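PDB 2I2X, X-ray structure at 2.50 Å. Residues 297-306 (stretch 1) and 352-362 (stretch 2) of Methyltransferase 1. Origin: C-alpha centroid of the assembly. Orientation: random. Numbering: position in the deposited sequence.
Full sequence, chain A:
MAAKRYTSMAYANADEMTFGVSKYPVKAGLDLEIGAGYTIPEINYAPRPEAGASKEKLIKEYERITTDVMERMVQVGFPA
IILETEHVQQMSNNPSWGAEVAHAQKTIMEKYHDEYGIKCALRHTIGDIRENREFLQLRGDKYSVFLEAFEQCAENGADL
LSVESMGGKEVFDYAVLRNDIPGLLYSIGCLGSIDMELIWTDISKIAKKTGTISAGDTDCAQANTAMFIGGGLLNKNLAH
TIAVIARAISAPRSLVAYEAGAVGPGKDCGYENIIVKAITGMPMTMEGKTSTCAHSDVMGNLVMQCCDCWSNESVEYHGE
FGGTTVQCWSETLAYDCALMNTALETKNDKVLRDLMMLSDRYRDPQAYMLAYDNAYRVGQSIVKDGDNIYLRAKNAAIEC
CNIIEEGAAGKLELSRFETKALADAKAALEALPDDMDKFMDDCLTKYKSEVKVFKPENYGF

Stretch 1, residues 297-306: DVMGNLVMQC
Stretch 2 352-362: LRDLMMLSDRY

Stretch 2 is helical from Leu-352 and continues a helix begun earlier in the chain; stretch 1 is a loop that tightens into a 3-10 segment around Leu-302 to Met-304. The two run antiparallel, as the register shows: Met-299 CA to Asp-360 CA is 5.4 Å, Leu-302 CA to Met-357 CA is 4.1 Å, and Gln-305 CA to Arg-353 CA is 4.5 Å. Together they bury 511 Å².

Asp-297 (phi/psi -149/172, chi1 p) does not touch the helix but shapes the loop that does: its OD1 accepts a hydrogen bond from Met-299 N at 2.8 Å. Val-298 (-117/18) adds little, its O lying 4.2 Å from Asp-360 CB. Met-299 (-143/48, chi1 p, chi2 m) sends the end of its side chain away from the helix, and its SD accepts a weak hydrogen bond from Val-298 N at 3.5 Å.

From Gly-300 (-55/-42) the backbone turns around the carboxylate of Asp-360, whose CA-to-CB bond points toward stretch 1 (chi1 m, chi2 -28°). Gly-300 N is 3.0 Å from Asp-360 OD2, but the angle is too poor for a hydrogen bond. The next two amides do bond: Asn-301 N to Asp-360 OD2 at 2.7 Å (148°) and Leu-302 N to Asp-360 OD2 at 2.9 Å (163°). One oxygen thus receives two consecutive NH groups, a role suited to a short, charged acceptor.

Asn-301 (-100/-37, chi1 m) points its CB toward the helix, 4.4 Å from Met-356 CB, while its backbone O lies 3.4 Å from that same Met-356 CB and accepts Met-304 N at 3.0 Å.

Leu-302 (-55/-39, both chi t) packs closely: its CA makes a CA-H...O contact with Met-356 O at 3.2 Å (129° at H), its CB is 3.6 Å from Asp-360 CB, and its CD1 is 4.4 Å from Met-357 CG. An apolar branched side chain fits this buried position. Val-303 (-66/-9, chi1 m) points away and makes no contact.

Met-304 (-83/-18; m, t, m) places CB 3.5 Å from SD of Met-356. The latter (m, t, m) points toward stretch 1 and loses 86 Å² to it; its flexible, unbranched chain carries CE to 3.0 Å from Gln-305 CA.

Gln-305 (-46/-36; chi1 p, chi2 t) donates N to Leu-302 O at 3.0 Å. Its O lies 3.2 Å from Arg-353 CG, and its OE1 is 3.5 Å from Met-357 CG. Cys-306 (-141/25, chi1 m) ends the stretch without direct contact.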

# COMPACT_ATOMS: atom_id res chain seq x y z
N ASP A 297 13.51 0.08 2.06
CA ASP A 297 14.59 -0.08 3.03
C ASP A 297 15.03 -1.51 3.15
O ASP A 297 14.43 -2.44 2.59
CB ASP A 297 14.32 0.58 4.40
CG ASP A 297 13.38 -0.21 5.30
OD1 ASP A 297 13.62 -1.41 5.54
OD2 ASP A 297 12.43 0.40 5.85
N VAL A 298 16.11 -1.69 3.88
CA VAL A 298 16.84 -2.93 3.80
C VAL A 298 16.78 -3.60 5.16
O VAL A 298 17.55 -4.55 5.43
CB VAL A 298 18.24 -2.63 3.26
CG1 VAL A 298 19.23 -2.20 4.38
CG2 VAL A 298 18.74 -3.73 2.41
N MET A 299 15.80 -3.16 5.97
CA MET A 299 15.56 -3.73 7.30
C MET A 299 14.08 -3.80 7.66
O MET A 299 13.68 -3.44 8.78
CB MET A 299 16.38 -3.00 8.40
CG MET A 299 16.23 -1.44 8.50
SD MET A 299 16.99 -0.57 7.10
CE MET A 299 17.88 0.72 8.06
N GLY A 300 13.27 -4.32 6.72
CA GLY A 300 11.81 -4.25 6.79
C GLY A 300 11.22 -4.81 8.06
O GLY A 300 10.27 -4.22 8.60
N ASN A 301 11.76 -5.95 8.53
CA ASN A 301 11.23 -6.67 9.69
C ASN A 301 12.05 -6.38 10.93
O ASN A 301 11.51 -6.27 12.03
CB ASN A 301 11.25 -8.18 9.47
CG ASN A 301 10.21 -8.67 8.45
OD1 ASN A 301 10.55 -9.37 7.50
ND2 ASN A 301 8.96 -8.35 8.68
N LEU A 302 13.36 -6.23 10.78
CA LEU A 302 14.21 -6.06 11.92
C LEU A 302 13.78 -4.87 12.81
O LEU A 302 13.85 -4.98 14.04
CB LEU A 302 15.65 -5.91 11.48
CG LEU A 302 16.72 -5.60 12.53
CD1 LEU A 302 18.03 -6.14 12.08
CD2 LEU A 302 16.81 -4.11 12.82
N VAL A 303 13.34 -3.77 12.21
CA VAL A 303 12.98 -2.58 12.99
C VAL A 303 11.77 -2.76 13.92
O VAL A 303 11.48 -1.87 14.74
CB VAL A 303 12.71 -1.35 12.07
CG1 VAL A 303 14.03 -0.80 11.51
CG2 VAL A 303 11.74 -1.72 10.93
N MET A 304 11.04 -3.87 13.80
CA MET A 304 9.86 -4.10 14.63
C MET A 304 10.32 -4.66 15.98
O MET A 304 9.57 -4.62 16.98
CB MET A 304 8.87 -5.11 13.99
CG MET A 304 8.03 -4.60 12.81
SD MET A 304 6.74 -5.71 12.09
CE MET A 304 7.84 -6.80 11.25
N GLN A 305 11.56 -5.16 15.99
CA GLN A 305 12.09 -6.00 17.06
C GLN A 305 11.78 -5.42 18.45
O GLN A 305 11.56 -6.17 19.39
CB GLN A 305 13.60 -6.16 16.86
CG GLN A 305 14.39 -4.85 17.10
CD GLN A 305 15.80 -4.85 16.54
OE1 GLN A 305 16.47 -5.87 16.46
NE2 GLN A 305 16.27 -3.66 16.20
N CYS A 306 11.81 -4.09 18.56
CA CYS A 306 11.54 -3.42 19.80
C CYS A 306 10.72 -2.15 19.62
O CYS A 306 10.79 -1.26 20.46
CB CYS A 306 12.82 -3.08 20.54
SG CYS A 306 13.90 -4.49 20.92
N LEU A 352 9.70 -13.88 18.77
CA LEU A 352 9.23 -13.17 17.59
C LEU A 352 10.16 -12.00 17.34
O LEU A 352 10.63 -11.81 16.21
CB LEU A 352 7.76 -12.74 17.72
CG LEU A 352 7.19 -11.96 16.52
CD1 LEU A 352 7.32 -12.77 15.23
CD2 LEU A 352 5.76 -11.51 16.77
N ARG A 353 10.46 -11.25 18.40
CA ARG A 353 11.56 -10.27 18.35
C ARG A 353 12.83 -10.85 17.69
O ARG A 353 13.32 -10.31 16.70
CB ARG A 353 11.81 -9.70 19.74
CG ARG A 353 13.14 -8.92 19.97
CD ARG A 353 14.07 -9.87 20.68
NE ARG A 353 14.26 -9.51 22.06
CZ ARG A 353 14.74 -10.29 23.02
NH1 ARG A 353 15.06 -11.55 22.79
NH2 ARG A 353 14.90 -9.75 24.23
N ASP A 354 13.33 -11.99 18.14
CA ASP A 354 14.49 -12.58 17.46
C ASP A 354 14.27 -12.90 15.99
O ASP A 354 15.18 -12.70 15.17
CB ASP A 354 15.03 -13.78 18.22
CG ASP A 354 15.63 -13.39 19.56
OD1 ASP A 354 15.85 -12.17 19.85
OD2 ASP A 354 15.89 -14.31 20.35
N LEU A 355 13.07 -13.37 15.65
CA LEU A 355 12.76 -13.77 14.28
C LEU A 355 12.81 -12.51 13.38
O LEU A 355 13.45 -12.50 12.33
CB LEU A 355 11.39 -14.45 14.24
CG LEU A 355 11.11 -15.95 14.01
CD1 LEU A 355 12.28 -16.88 14.14
CD2 LEU A 355 9.99 -16.41 14.90
N MET A 356 12.17 -11.44 13.84
CA MET A 356 12.17 -10.17 13.10
C MET A 356 13.59 -9.69 12.91
O MET A 356 13.96 -9.27 11.83
CB MET A 356 11.34 -9.10 13.82
CG MET A 356 9.95 -9.56 14.11
SD MET A 356 8.95 -8.45 15.08
CE MET A 356 10.05 -8.10 16.38
N MET A 357 14.40 -9.80 13.97
CA MET A 357 15.76 -9.31 13.92
C MET A 357 16.53 -10.17 12.92
O MET A 357 17.15 -9.63 12.00
CB MET A 357 16.39 -9.32 15.33
CG MET A 357 17.86 -8.94 15.41
SD MET A 357 19.03 -10.21 14.81
CE MET A 357 18.76 -11.54 16.02
N LEU A 358 16.51 -11.48 13.11
CA LEU A 358 17.32 -12.40 12.28
C LEU A 358 17.01 -12.32 10.77
O LEU A 358 17.91 -12.47 9.91
CB LEU A 358 17.22 -13.86 12.79
CG LEU A 358 18.09 -14.89 12.07
CD1 LEU A 358 19.58 -14.48 12.10
CD2 LEU A 358 17.91 -16.30 12.65
N SER A 359 15.73 -12.09 10.47
CA SER A 359 15.24 -11.81 9.11
C SER A 359 16.17 -10.91 8.30
O SER A 359 16.48 -11.17 7.12
CB SER A 359 13.86 -11.15 9.22
OG SER A 359 13.46 -10.58 7.97
N ASP A 360 16.61 -9.83 8.92
CA ASP A 360 17.31 -8.80 8.20
C ASP A 360 18.75 -8.60 8.66
O ASP A 360 19.48 -7.88 8.00
CB ASP A 360 16.55 -7.47 8.34
CG ASP A 360 15.17 -7.53 7.71
OD1 ASP A 360 15.00 -8.31 6.76
OD2 ASP A 360 14.26 -6.77 8.13
N ARG A 361 19.16 -9.24 9.76
CA ARG A 361 20.51 -9.08 10.28
C ARG A 361 21.59 -9.14 9.18
O ARG A 361 22.60 -8.41 9.27
CB ARG A 361 20.85 -10.07 11.45
CG ARG A 361 22.39 -10.16 11.76
CD ARG A 361 22.82 -11.11 12.91
NE ARG A 361 22.34 -10.48 14.10
CZ ARG A 361 23.03 -10.07 15.14
NH1 ARG A 361 24.34 -10.27 15.26
NH2 ARG A 361 22.35 -9.47 16.11
N TYR A 362 21.40 -10.00 8.17
CA TYR A 362 22.46 -10.21 7.16
C TYR A 362 22.20 -9.53 5.82
O TYR A 362 23.03 -9.61 4.88
CB TYR A 362 22.80 -11.71 6.99
CG TYR A 362 23.34 -12.34 8.28
CD1 TYR A 362 24.62 -12.02 8.76
CD2 TYR A 362 22.55 -13.21 9.04
CE1 TYR A 362 25.10 -12.58 9.96
CE2 TYR A 362 23.02 -13.77 10.23
CZ TYR A 362 24.30 -13.46 10.68
OH TYR A 362 24.74 -14.01 11.86